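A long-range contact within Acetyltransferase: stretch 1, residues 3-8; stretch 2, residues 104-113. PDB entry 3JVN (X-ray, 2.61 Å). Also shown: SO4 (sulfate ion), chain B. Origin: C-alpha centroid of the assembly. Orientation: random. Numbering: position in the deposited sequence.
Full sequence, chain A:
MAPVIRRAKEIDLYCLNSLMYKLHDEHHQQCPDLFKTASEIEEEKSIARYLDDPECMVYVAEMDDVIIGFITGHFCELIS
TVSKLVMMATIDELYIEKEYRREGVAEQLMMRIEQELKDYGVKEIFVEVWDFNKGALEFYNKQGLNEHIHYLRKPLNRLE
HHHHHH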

# COMPACT_ATOMS: atom_id res chain seq x y z
N PRO A 3 15.45 26.54 -11.81
CA PRO A 3 15.37 25.35 -12.71
C PRO A 3 13.93 25.08 -13.14
O PRO A 3 13.02 25.08 -12.31
N VAL A 4 13.73 24.84 -14.43
CA VAL A 4 12.40 24.56 -14.99
C VAL A 4 12.02 23.06 -14.92
O VAL A 4 12.68 22.22 -15.53
N ILE A 5 10.96 22.74 -14.19
CA ILE A 5 10.53 21.35 -14.08
C ILE A 5 9.49 21.02 -15.15
O ILE A 5 8.52 21.76 -15.34
N ARG A 6 9.71 19.92 -15.86
CA ARG A 6 8.80 19.50 -16.92
C ARG A 6 8.75 18.00 -17.13
O ARG A 6 9.60 17.26 -16.65
N ARG A 7 7.72 17.55 -17.84
CA ARG A 7 7.59 16.13 -18.13
C ARG A 7 8.65 15.80 -19.18
O ARG A 7 8.85 16.56 -20.13
N ALA A 8 9.34 14.69 -18.98
CA ALA A 8 10.38 14.25 -19.89
C ALA A 8 9.84 13.95 -21.29
O ALA A 8 8.63 13.85 -21.50
N GLY A 104 17.29 22.91 -3.58
CA GLY A 104 15.84 22.73 -3.60
C GLY A 104 15.27 22.13 -4.87
O GLY A 104 14.05 22.14 -5.06
N VAL A 105 16.13 21.62 -5.74
CA VAL A 105 15.69 21.02 -6.99
C VAL A 105 14.93 19.72 -6.72
O VAL A 105 14.04 19.33 -7.49
N ALA A 106 15.27 19.05 -5.62
CA ALA A 106 14.60 17.81 -5.25
C ALA A 106 13.14 18.11 -4.90
O ALA A 106 12.23 17.45 -5.42
N GLU A 107 12.91 19.10 -4.03
CA GLU A 107 11.56 19.49 -3.62
C GLU A 107 10.70 19.87 -4.81
O GLU A 107 9.54 19.49 -4.88
N GLN A 108 11.26 20.62 -5.75
CA GLN A 108 10.48 21.01 -6.91
C GLN A 108 10.16 19.81 -7.82
O GLN A 108 9.25 19.88 -8.64
N LEU A 109 10.91 18.72 -7.65
CA LEU A 109 10.67 17.50 -8.42
C LEU A 109 9.63 16.66 -7.68
O LEU A 109 8.69 16.13 -8.28
N MSE A 110 9.79 16.53 -6.36
CA MSE A 110 8.85 15.78 -5.54
C MSE A 110 7.52 16.51 -5.57
O MSE A 110 6.45 15.91 -5.43
N MSE A 111 7.60 17.83 -5.72
CA MSE A 111 6.44 18.70 -5.76
C MSE A 111 5.62 18.45 -7.02
O MSE A 111 4.39 18.44 -7.00
N ARG A 112 6.33 18.27 -8.13
CA ARG A 112 5.69 18.03 -9.41
C ARG A 112 4.99 16.66 -9.43
O ARG A 112 3.79 16.58 -9.68
N ILE A 113 5.73 15.59 -9.14
CA ILE A 113 5.13 14.27 -9.17
C ILE A 113 3.89 14.15 -8.27
O ILE A 113 2.94 13.44 -8.63

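A strand laid along a helix usually offers it alternate side chains, and this short contact in an acetyltransferase is a clear example. Strand 4-7 and helix 105-113 run in roughly the same direction, their axes inclined by 34° and 9.1 Å apart at closest approach, a gap that side chains must fill.

Pro-3 directs its CA-to-CB bond toward the helix. Its ring CG lies 4.1 Å from CG2 of Val-105, a t rotamer, in an apolar contact, while its CB approaches NE2 of Gln-108 to 3.2 Å. Val-4 (t) points away and touches nothing on the helix.

Ile-5 is the centrepiece, with the largest area covered by the helix. Its m,p conformation brings CD1 to 3.1 Å from Gln-108 NE2; Gln-108 (chi1 p, chi2 t) itself points toward the strand, but its amide gains no hydrogen bond across the contact. The CG1 atom of Ile-5 packs 4.2 Å from CD2 of Leu-109 (m,t), whose CA-to-CB bond runs sideways although its end comes nearer. On the other branch, Ile-5 CG2 meets the aliphatic CG of Arg-112 at 3.7 Å; Arg-112 points toward the strand with chi1 t, chi2 p and chi3 t. Arg-6 again points away, in keeping with the alternation.

At Arg-7 charged groups enter the contact. This side chain starts sideways (chi1 p, chi2 t), yet its end nears the helix, leaving Arg-7 NH2 and Arg-112 NH2 only 4.0 Å apart. A sulfate, probably from the crystallisation liquor, offsets this like-charge pairing. It accepts hydrogen bonds from Arg-7 N to O1 (2.8 Å), Arg-112 NE to O4 (2.9 Å) and Arg-112 NH2 to O2 (2.6 Å). Sulfate O2 also sits over one face of the Arg-7 guanidinium. With no direct hydrogen bond between the stretches, the anion supplies their polar link. Ala-8 lies beyond reach.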

# COMPACT_ATOMS: atom_id res chain seq x y z
CB PRO A 3 15.92 24.17 -11.92
CG PRO A 3 16.80 24.86 -10.88
CD PRO A 3 16.04 26.15 -10.52
CB VAL A 4 12.32 25.00 -16.47
CG1 VAL A 4 10.89 24.83 -17.00
CG2 VAL A 4 12.78 26.44 -16.61
CB ILE A 5 9.93 21.03 -12.68
CG1 ILE A 5 11.04 21.03 -11.62
CG2 ILE A 5 9.26 19.67 -12.69
CD1 ILE A 5 11.67 22.37 -11.39
CB ARG A 6 9.20 20.17 -18.24
CG ARG A 6 10.69 20.18 -18.51
CD ARG A 6 11.01 20.46 -19.99
NE ARG A 6 11.12 19.22 -20.75
CZ ARG A 6 12.26 18.70 -21.21
NH1 ARG A 6 12.25 17.55 -21.87
NH2 ARG A 6 13.41 19.34 -21.02
CB ARG A 7 6.20 15.82 -18.70
CG ARG A 7 5.98 16.36 -20.08
CD ARG A 7 4.84 15.67 -20.78
NE ARG A 7 3.59 16.42 -20.73
CZ ARG A 7 2.85 16.60 -19.64
NH1 ARG A 7 1.73 17.30 -19.71
NH2 ARG A 7 3.23 16.07 -18.48
CB ALA A 8 11.07 13.02 -19.33
CB VAL A 105 16.89 20.75 -7.91
CG1 VAL A 105 16.41 20.28 -9.28
CG2 VAL A 105 17.72 22.01 -8.04
CB ALA A 106 15.30 17.16 -4.07
CB GLU A 107 11.58 20.65 -2.60
CG GLU A 107 10.16 21.20 -2.24
CD GLU A 107 10.08 21.99 -0.91
OE1 GLU A 107 10.27 21.37 0.18
OE2 GLU A 107 9.81 23.21 -0.94
CB GLN A 108 11.18 22.13 -7.69
CG GLN A 108 12.66 21.92 -7.91
CD GLN A 108 13.36 23.19 -8.37
OE1 GLN A 108 13.28 24.24 -7.71
NE2 GLN A 108 14.07 23.11 -9.49
CB LEU A 109 11.96 16.70 -8.59
CG LEU A 109 13.00 17.24 -9.58
CD1 LEU A 109 14.28 16.43 -9.47
CD2 LEU A 109 12.46 17.16 -11.00
CB MSE A 110 9.35 15.70 -4.09
CG MSE A 110 10.35 14.58 -3.80
SE MSE A 110 9.54 12.79 -3.92
CE MSE A 110 7.77 13.25 -3.26
CB MSE A 111 6.88 20.17 -5.73
CG MSE A 111 6.14 21.04 -4.71
SE MSE A 111 6.53 20.56 -2.86
CE MSE A 111 5.09 19.29 -2.56
CB ARG A 112 6.73 18.08 -10.53
CG ARG A 112 6.14 17.92 -11.93
CD ARG A 112 5.30 19.13 -12.33
NE ARG A 112 4.56 18.92 -13.57
CZ ARG A 112 3.64 17.97 -13.74
NH1 ARG A 112 3.33 17.14 -12.75
NH2 ARG A 112 3.02 17.85 -14.91
CB ILE A 113 6.17 13.16 -8.82
CG1 ILE A 113 5.52 11.79 -9.06
CG2 ILE A 113 6.67 13.31 -7.39
CD1 ILE A 113 6.52 10.64 -9.23
S SO4 B . 4.66 19.86 -17.34
O1 SO4 B . 5.41 19.09 -18.36
O2 SO4 B . 3.36 19.21 -17.09
O3 SO4 B . 4.41 21.22 -17.85
O4 SO4 B . 5.45 19.94 -16.09